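Local structure of N-terminal acetyltransferase B complex subunit MDM20 (Candida albicans, 5K04) at residues Leu612-Lys615 / Leu616-Asn619; Val596-Lys599 / Ile600-Ala604; His683-Ser686 / Tyr687-Gln690. The protein probably serves as the non-catalytic subunit of the NatB complex, which acetylates protein N termini and is captured here with coenzyme A. All coordinates share one frame; numbering follows the deposited sequence.

Contact 1: residues Leu612-Lys615 / Leu616-Asn619; sequences LLYK and LYFN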
loop_
_atom_site.group_PDB
_atom_site.type_symbol
_atom_site.label_atom_id
_atom_site.label_comp_id
_atom_site.label_asym_id
_atom_site.label_seq_id
_atom_site.Cartn_x
_atom_site.Cartn_y
_atom_site.Cartn_z
ATOM N N LEU A 612 18.307 -10.584 24.334
ATOM C CA LEU A 612 19.519 -11.394 24.383
ATOM C C LEU A 612 20.046 -11.695 22.982
ATOM O O LEU A 612 21.250 -11.592 22.727
ATOM C CB LEU A 612 19.238 -12.688 25.139
ATOM C CG LEU A 612 20.297 -13.793 25.118
ATOM C CD1 LEU A 612 21.507 -13.381 25.930
ATOM C CD2 LEU A 612 19.700 -15.092 25.662
ATOM N N LEU A 613 19.151 -12.059 22.061
ATOM C CA LEU A 613 19.543 -12.381 20.692
ATOM C C LEU A 613 20.380 -11.267 20.070
ATOM O O LEU A 613 21.431 -11.523 19.465
ATOM C CB LEU A 613 18.289 -12.642 19.845
ATOM C CG LEU A 613 18.533 -13.072 18.379
ATOM C CD1 LEU A 613 19.251 -14.423 18.303
ATOM C CD2 LEU A 613 17.239 -13.097 17.552
ATOM N N TYR A 614 19.916 -10.019 20.197
ATOM C CA TYR A 614 20.570 -8.928 19.490
ATOM C C TYR A 614 21.809 -8.442 20.219
ATOM O O TYR A 614 22.719 -7.905 19.583
ATOM C CB TYR A 614 19.563 -7.804 19.226
ATOM C CG TYR A 614 18.574 -8.268 18.183
ATOM C CD1 TYR A 614 18.998 -8.545 16.876
ATOM C CD2 TYR A 614 17.236 -8.499 18.504
ATOM C CE1 TYR A 614 18.112 -9.029 15.914
ATOM C CE2 TYR A 614 16.339 -8.978 17.542
ATOM C CZ TYR A 614 16.779 -9.239 16.249
ATOM O OH TYR A 614 15.883 -9.708 15.309
ATOM N N LYS A 615 21.867 -8.648 21.538
ATOM C CA LYS A 615 23.130 -8.494 22.244
ATOM C C LYS A 615 24.138 -9.555 21.790
ATOM O O LYS A 615 25.298 -9.235 21.502
ATOM C CB LYS A 615 22.886 -8.560 23.751
ATOM C CG LYS A 615 24.139 -8.340 24.591
ATOM C CD LYS A 615 23.783 -8.174 26.076
ATOM C CE LYS A 615 25.020 -8.124 26.969
ATOM N NZ LYS A 615 25.858 -6.917 26.768
ATOM N N LEU A 616 23.705 -10.818 21.701
ATOM C CA LEU A 616 24.556 -11.859 21.131
ATOM C C LEU A 616 25.048 -11.456 19.746
ATOM O O LEU A 616 26.250 -11.502 19.470
ATOM C CB LEU A 616 23.800 -13.191 21.072
ATOM C CG LEU A 616 23.445 -13.870 22.415
ATOM C CD1 LEU A 616 22.782 -15.229 22.206
ATOM C CD2 LEU A 616 24.658 -14.000 23.333
ATOM N N TYR A 617 24.130 -11.012 18.875
ATOM C CA TYR A 617 24.529 -10.562 17.543
ATOM C C TYR A 617 25.571 -9.451 17.630
ATOM O O TYR A 617 26.631 -9.526 17.001
ATOM C CB TYR A 617 23.318 -10.091 16.746
ATOM C CG TYR A 617 22.670 -11.140 15.851
ATOM C CD1 TYR A 617 23.380 -11.756 14.818
ATOM C CD2 TYR A 617 21.328 -11.469 16.002
ATOM C CE1 TYR A 617 22.768 -12.692 13.973
ATOM C CE2 TYR A 617 20.708 -12.395 15.168
ATOM C CZ TYR A 617 21.430 -13.011 14.162
ATOM O OH TYR A 617 20.804 -13.943 13.365
ATOM N N PHE A 618 25.303 -8.435 18.446
ATOM C CA PHE A 618 26.206 -7.293 18.528
ATOM C C PHE A 618 27.610 -7.730 18.935
ATOM O O PHE A 618 28.603 -7.322 18.322
ATOM C CB PHE A 618 25.647 -6.251 19.507
ATOM C CG PHE A 618 26.563 -5.067 19.724
ATOM C CD1 PHE A 618 26.584 -4.008 18.822
ATOM C CD2 PHE A 618 27.420 -5.026 20.813
ATOM C CE1 PHE A 618 27.428 -2.915 19.008
ATOM C CE2 PHE A 618 28.270 -3.943 21.011
ATOM C CZ PHE A 618 28.271 -2.879 20.100
ATOM N N ASN A 619 27.710 -8.565 19.974
ATOM C CA ASN A 619 29.013 -9.050 20.411
ATOM C C ASN A 619 29.687 -9.870 19.324
ATOM O O ASN A 619 30.918 -9.822 19.167
ATOM C CB ASN A 619 28.857 -9.878 21.691
ATOM C CG ASN A 619 28.497 -9.021 22.895
ATOM O OD1 ASN A 619 27.874 -7.971 22.756
ATOM N ND2 ASN A 619 28.928 -9.448 24.072
HETATM O O HOH W 1 29.009 -7.819 26.833
#
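Leu-612 and Leu-616, Leu-613 and Tyr-617, and Tyr-614 and Tyr-617 meet along two turns of alpha-helix within helix 608-625. The backbone evidence is an unbroken i to i+4 ladder: Leu-616 N, Tyr-617 N, Phe-618 N and Asn-619 N donate to the carbonyls of Leu-612, Leu-613, Tyr-614 and Lys-615. The first of these, Leu-616 N to Leu-612 O at 2.8 Å, is nearly straight, with 174° at the hydrogen.

Apolar contacts join successive turns. Leu-612 CD1 comes to 4.0 Å from Leu-616 CG, because CG of Leu-612 is turned away from its own N (chi1 170°) and its branch swings over the following turn. Leu-613 runs alongside Tyr-617 in the same direction, its CG 3.9 Å from ring atom CE2. Leu-613, Leu-616 and Tyr-617 pack on helix 661-682, where Phe-672 meets the Tyr-617 ring edge-to-face, while Leu-612 touches Tyr-639 of helix 630-643.

The aromatic pair is a loose one. The Tyr-614 and Tyr-617 planes are inclined by only 24°, yet the centroids stand 5.9 Å apart, so the rings scarcely overlap and meet mainly through CD1 of Tyr-614 and CD2 of Tyr-617.

A water links the polar ends of Lys-615 and Asn-619. Lys-615 also makes a cation-pi contact with Tyr-639, and Asn-619 ND2 donates to Leu-636 O; the water accepts from both Lys-615 NZ (3.3 Å) and Asn-619 ND2 (3.2 Å).

Contact 2: residues Val596-Lys599 / Ile600-Ala604; sequences VFNK and ITSNA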
loop_
_atom_site.group_PDB
_atom_site.type_symbol
_atom_site.label_atom_id
_atom_site.label_comp_id
_atom_site.label_asym_id
_atom_site.label_seq_id
_atom_site.Cartn_x
_atom_site.Cartn_y
_atom_site.Cartn_z
ATOM N N VAL A 596 24.815 2.388 14.683
ATOM C CA VAL A 596 23.381 2.389 14.416
ATOM C C VAL A 596 22.721 1.201 15.107
ATOM O O VAL A 596 21.690 1.342 15.777
ATOM C CB VAL A 596 23.124 2.390 12.898
ATOM C CG1 VAL A 596 21.654 2.249 12.606
ATOM C CG2 VAL A 596 23.665 3.674 12.276
ATOM N N PHE A 597 23.329 0.019 14.974
ATOM C CA PHE A 597 22.808 -1.195 15.600
ATOM C C PHE A 597 22.606 -0.990 17.095
ATOM O O PHE A 597 21.560 -1.337 17.655
ATOM C CB PHE A 597 23.781 -2.353 15.341
ATOM C CG PHE A 597 23.234 -3.719 15.697
ATOM C CD1 PHE A 597 23.183 -4.152 17.013
ATOM C CD2 PHE A 597 22.796 -4.569 14.710
ATOM C CE1 PHE A 597 22.687 -5.409 17.331
ATOM C CE2 PHE A 597 22.295 -5.824 15.017
ATOM C CZ PHE A 597 22.240 -6.241 16.331
ATOM N N ASN A 598 23.607 -0.421 17.756
ATOM C CA ASN A 598 23.580 -0.319 19.209
ATOM C C ASN A 598 22.616 0.766 19.694
ATOM O O ASN A 598 22.014 0.622 20.765
ATOM C CB ASN A 598 25.004 -0.076 19.707
ATOM C CG ASN A 598 25.091 -0.008 21.201
ATOM O OD1 ASN A 598 24.733 -0.951 21.904
ATOM N ND2 ASN A 598 25.574 1.114 21.700
ATOM N N LYS A 599 22.447 1.848 18.919
ATOM C CA LYS A 599 21.438 2.851 19.242
ATOM C C LYS A 599 20.028 2.269 19.151
ATOM O O LYS A 599 19.162 2.581 19.975
ATOM C CB LYS A 599 21.586 4.051 18.302
ATOM C CG LYS A 599 20.889 5.321 18.796
ATOM C CD LYS A 599 21.102 6.490 17.842
ATOM C CE LYS A 599 21.071 7.828 18.582
ATOM N NZ LYS A 599 19.824 8.019 19.382
ATOM N N ILE A 600 19.793 1.412 18.158
ATOM C CA ILE A 600 18.480 0.814 17.959
ATOM C C ILE A 600 18.158 -0.192 19.062
ATOM O O ILE A 600 17.049 -0.189 19.609
ATOM C CB ILE A 600 18.413 0.175 16.564
ATOM C CG1 ILE A 600 18.551 1.273 15.506
ATOM C CG2 ILE A 600 17.127 -0.607 16.391
ATOM C CD1 ILE A 600 18.846 0.747 14.134
ATOM N N THR A 601 19.116 -1.075 19.401
ATOM C CA THR A 601 18.886 -2.022 20.496
ATOM C C THR A 601 18.703 -1.303 21.827
ATOM O O THR A 601 18.005 -1.803 22.710
ATOM C CB THR A 601 20.036 -3.036 20.620
ATOM O OG1 THR A 601 21.274 -2.353 20.864
ATOM C CG2 THR A 601 20.155 -3.873 19.375
ATOM N N SER A 602 19.324 -0.137 21.992
ATOM C CA SER A 602 19.170 0.616 23.234
ATOM C C SER A 602 17.736 1.094 23.462
ATOM O O SER A 602 17.383 1.435 24.592
ATOM C CB SER A 602 20.124 1.809 23.230
ATOM O OG SER A 602 21.473 1.379 23.159
ATOM N N ASN A 603 16.895 1.114 22.421
ATOM C CA ASN A 603 15.548 1.675 22.519
ATOM C C ASN A 603 14.502 0.765 21.877
ATOM O O ASN A 603 13.486 1.248 21.369
ATOM C CB ASN A 603 15.496 3.058 21.871
ATOM C CG ASN A 603 16.458 4.053 22.519
ATOM O OD1 ASN A 603 16.169 4.625 23.575
ATOM N ND2 ASN A 603 17.611 4.261 21.881
ATOM N N ALA A 604 14.712 -0.556 21.930
ATOM C CA ALA A 604 14.102 -1.501 20.997
ATOM C C ALA A 604 12.724 -2.052 21.395
ATOM O O ALA A 604 11.965 -2.456 20.501
ATOM C CB ALA A 604 15.041 -2.685 20.778
#
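Ile-600 lies side by side with Val-596 one turn earlier, its CD1 a close 3.5 Å from Val-596 CG1. Its CG1 sits beside its own backbone N (chi1 -64°), which directs the branch back over the Val-596 carbonyl, the acceptor for Ile-600 N. The same side chain packs on Val-572 and Leu-579 of helix 571-584.

Lys-599 contributes mostly through its backbone and CB. Its carbonyl O receives Asn-603 ND2 at 3.0 Å, in the carbonyl plane, so a side-chain amide stands where a further helical N-H would come; Asn-603 N instead bonds to Ile-600 O, three residues back.

Thr-601 divides its two branches. CG2 touches Phe-597 CE1 at 3.6 Å, and Phe-597 goes on to Tyr-614 and Phe-618 of helix 608-625. OG1, held between N and the carbonyl carbon (chi1 60°), donates to Asn-598 O at 3.1 Å from above the carbonyl plane.

Three donors therefore converge on Asn-598 O: Thr-601 OG1, Ser-602 N, and Ser-602 OG at a short 2.6 Å. At this C-terminal end of helix 591-601 the carbonyls of Asn-598 and Lys-599 thus keep donors, from two hydroxyls, a backbone N-H and a side-chain amide, where the regular ladder gives way.

Contact 3: residues His683-Ser686 / Tyr687-Gln690; sequences HPSS and YMNQ
The Tyr-687 ring has one face laid against Ser-685, and the evidence is a CH-pi contact: Ser-685 CB stands 3.6 Å from the ring centroid, only 15° off the ring normal. CB is displaced somewhat toward the rim, with CZ and CE1 as its nearest ring atoms. The torsion of Tyr-687 accounts for the approach. With chi1 at 47°, CG lies between the backbone N and the carbonyl carbon, and the ring folds back beneath the residue two places earlier instead of extending outward. Ser-685 OG also lies over this face, but it is modelled too near CE1, so its exact place is doubtful. Elsewhere the Tyr-687 side chain touches Ile-623 of helix 608-625 and Thr-633 of helix 630-643. The His-683 side chain, which carries the other flat ring, leads away from residues 687-690 and touches Lys-625.

Ser-685 occupies the N-cap of helix 686-695, directly after the turn that leaves helix 661-682. Its OG accepts from Met-688 N at about 3.0 Å, a capping bond that satisfies one of the first-turn N-H groups, with the reservation about OG already noted. The backbone ladder begins at the same residue: Asn-689 N donates to Ser-685 O at 3.0 Å with 166° at the hydrogen, and Gln-690 N donates to Ser-686 O at the same length but less straight. Asn-689 ND2 also lies 3.2 Å from Ser-685 O, yet its angle is too poor for a hydrogen bond.

Met-688 supplies the buried side of the turn. Its CG rests 3.8 Å from His-683 O, and the chain beyond, bent at two successive torsions, turns off to Leu-620 and Thr-624 of helix 608-625.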
loop_
_atom_site.group_PDB
_atom_site.type_symbol
_atom_site.label_atom_id
_atom_site.label_comp_id
_atom_site.label_asym_id
_atom_site.label_seq_id
_atom_site.Cartn_x
_atom_site.Cartn_y
_atom_site.Cartn_z
ATOM N N HIS A 683 36.261 -15.413 9.274
ATOM C CA HIS A 683 37.135 -14.789 10.273
ATOM C C HIS A 683 37.543 -15.814 11.327
ATOM O O HIS A 683 37.112 -15.755 12.485
ATOM C CB HIS A 683 36.450 -13.570 10.897
ATOM C CG HIS A 683 35.998 -12.556 9.887
ATOM N ND1 HIS A 683 34.691 -12.461 9.462
ATOM C CD2 HIS A 683 36.684 -11.615 9.197
ATOM C CE1 HIS A 683 34.588 -11.496 8.565
ATOM N NE2 HIS A 683 35.784 -10.966 8.385
ATOM N N PRO A 684 38.429 -16.745 10.962
ATOM C CA PRO A 684 38.758 -17.857 11.862
ATOM C C PRO A 684 39.552 -17.382 13.062
ATOM O O PRO A 684 40.539 -16.660 12.926
ATOM C CB PRO A 684 39.598 -18.800 10.987
ATOM C CG PRO A 684 39.562 -18.225 9.606
ATOM C CD PRO A 684 39.246 -16.771 9.742
ATOM N N SER A 685 39.126 -17.832 14.237
ATOM C CA SER A 685 39.827 -17.577 15.483
ATOM C C SER A 685 39.552 -18.736 16.422
ATOM O O SER A 685 38.612 -19.507 16.218
ATOM C CB SER A 685 39.377 -16.261 16.122
ATOM O OG SER A 685 38.011 -16.347 16.470
ATOM N N SER A 686 40.374 -18.840 17.472
ATOM C CA SER A 686 40.126 -19.857 18.491
ATOM C C SER A 686 38.774 -19.637 19.175
ATOM O O SER A 686 38.045 -20.597 19.452
ATOM C CB SER A 686 41.270 -19.878 19.516
ATOM O OG SER A 686 41.118 -18.901 20.539
ATOM N N TYR A 687 38.406 -18.377 19.433
ATOM C CA TYR A 687 37.148 -18.147 20.139
ATOM C C TYR A 687 35.930 -18.366 19.238
ATOM O O TYR A 687 34.873 -18.779 19.733
ATOM C CB TYR A 687 37.140 -16.751 20.783
ATOM C CG TYR A 687 37.588 -15.625 19.881
ATOM C CD1 TYR A 687 36.746 -15.133 18.890
ATOM C CD2 TYR A 687 38.842 -15.043 20.028
ATOM C CE1 TYR A 687 37.142 -14.110 18.059
ATOM C CE2 TYR A 687 39.252 -14.013 19.200
ATOM C CZ TYR A 687 38.389 -13.545 18.213
ATOM O OH TYR A 687 38.759 -12.523 17.366
ATOM N N MET A 688 36.052 -18.139 17.922
ATOM C CA MET A 688 34.948 -18.487 17.027
ATOM C C MET A 688 34.790 -20.001 16.895
ATOM O O MET A 688 33.662 -20.514 16.867
ATOM C CB MET A 688 35.151 -17.857 15.652
ATOM C CG MET A 688 35.010 -16.347 15.641
ATOM S SD MET A 688 33.494 -15.763 16.367
ATOM C CE MET A 688 32.420 -16.479 15.178
ATOM N N ASN A 689 35.908 -20.733 16.808
ATOM C CA ASN A 689 35.826 -22.191 16.776
ATOM C C ASN A 689 35.201 -22.737 18.050
ATOM O O ASN A 689 34.542 -23.781 18.022
ATOM C CB ASN A 689 37.204 -22.799 16.560
ATOM C CG ASN A 689 37.708 -22.591 15.153
ATOM O OD1 ASN A 689 36.922 -22.532 14.205
ATOM N ND2 ASN A 689 39.027 -22.465 15.006
ATOM N N GLN A 690 35.375 -22.039 19.172
ATOM C CA GLN A 690 34.732 -22.476 20.403
ATOM C C GLN A 690 33.233 -22.193 20.373
ATOM O O GLN A 690 32.438 -22.987 20.895
ATOM C CB GLN A 690 35.407 -21.809 21.602
ATOM C CG GLN A 690 34.801 -22.155 22.955
ATOM C CD GLN A 690 34.752 -23.644 23.228
ATOM O OE1 GLN A 690 35.490 -24.429 22.629
ATOM N NE2 GLN A 690 33.875 -24.039 24.145
#

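In the fold
From the N terminus, contact 2 comes first, at the end of helix 591-601; contact 1 follows within helix 608-625, and contact 3 opens helix 686-695. The three are in series, neither nested nor crossed, and each joins adjacent segments, so none closes a long loop. Contacts 1 and 2 touch directly, their centres about 11 Å apart: Phe-597 CE1 lies 3.8 Å from Phe-618 CB, and Thr-601 CG2 lies 4.0 Å from Tyr-614 CB, pairing consecutive helices. Contact 3 lies apart from contact 1, centres about 17 Å apart, but packs on a later part of the same helix 608-625, which thus meets helices 591-601 and 686-695.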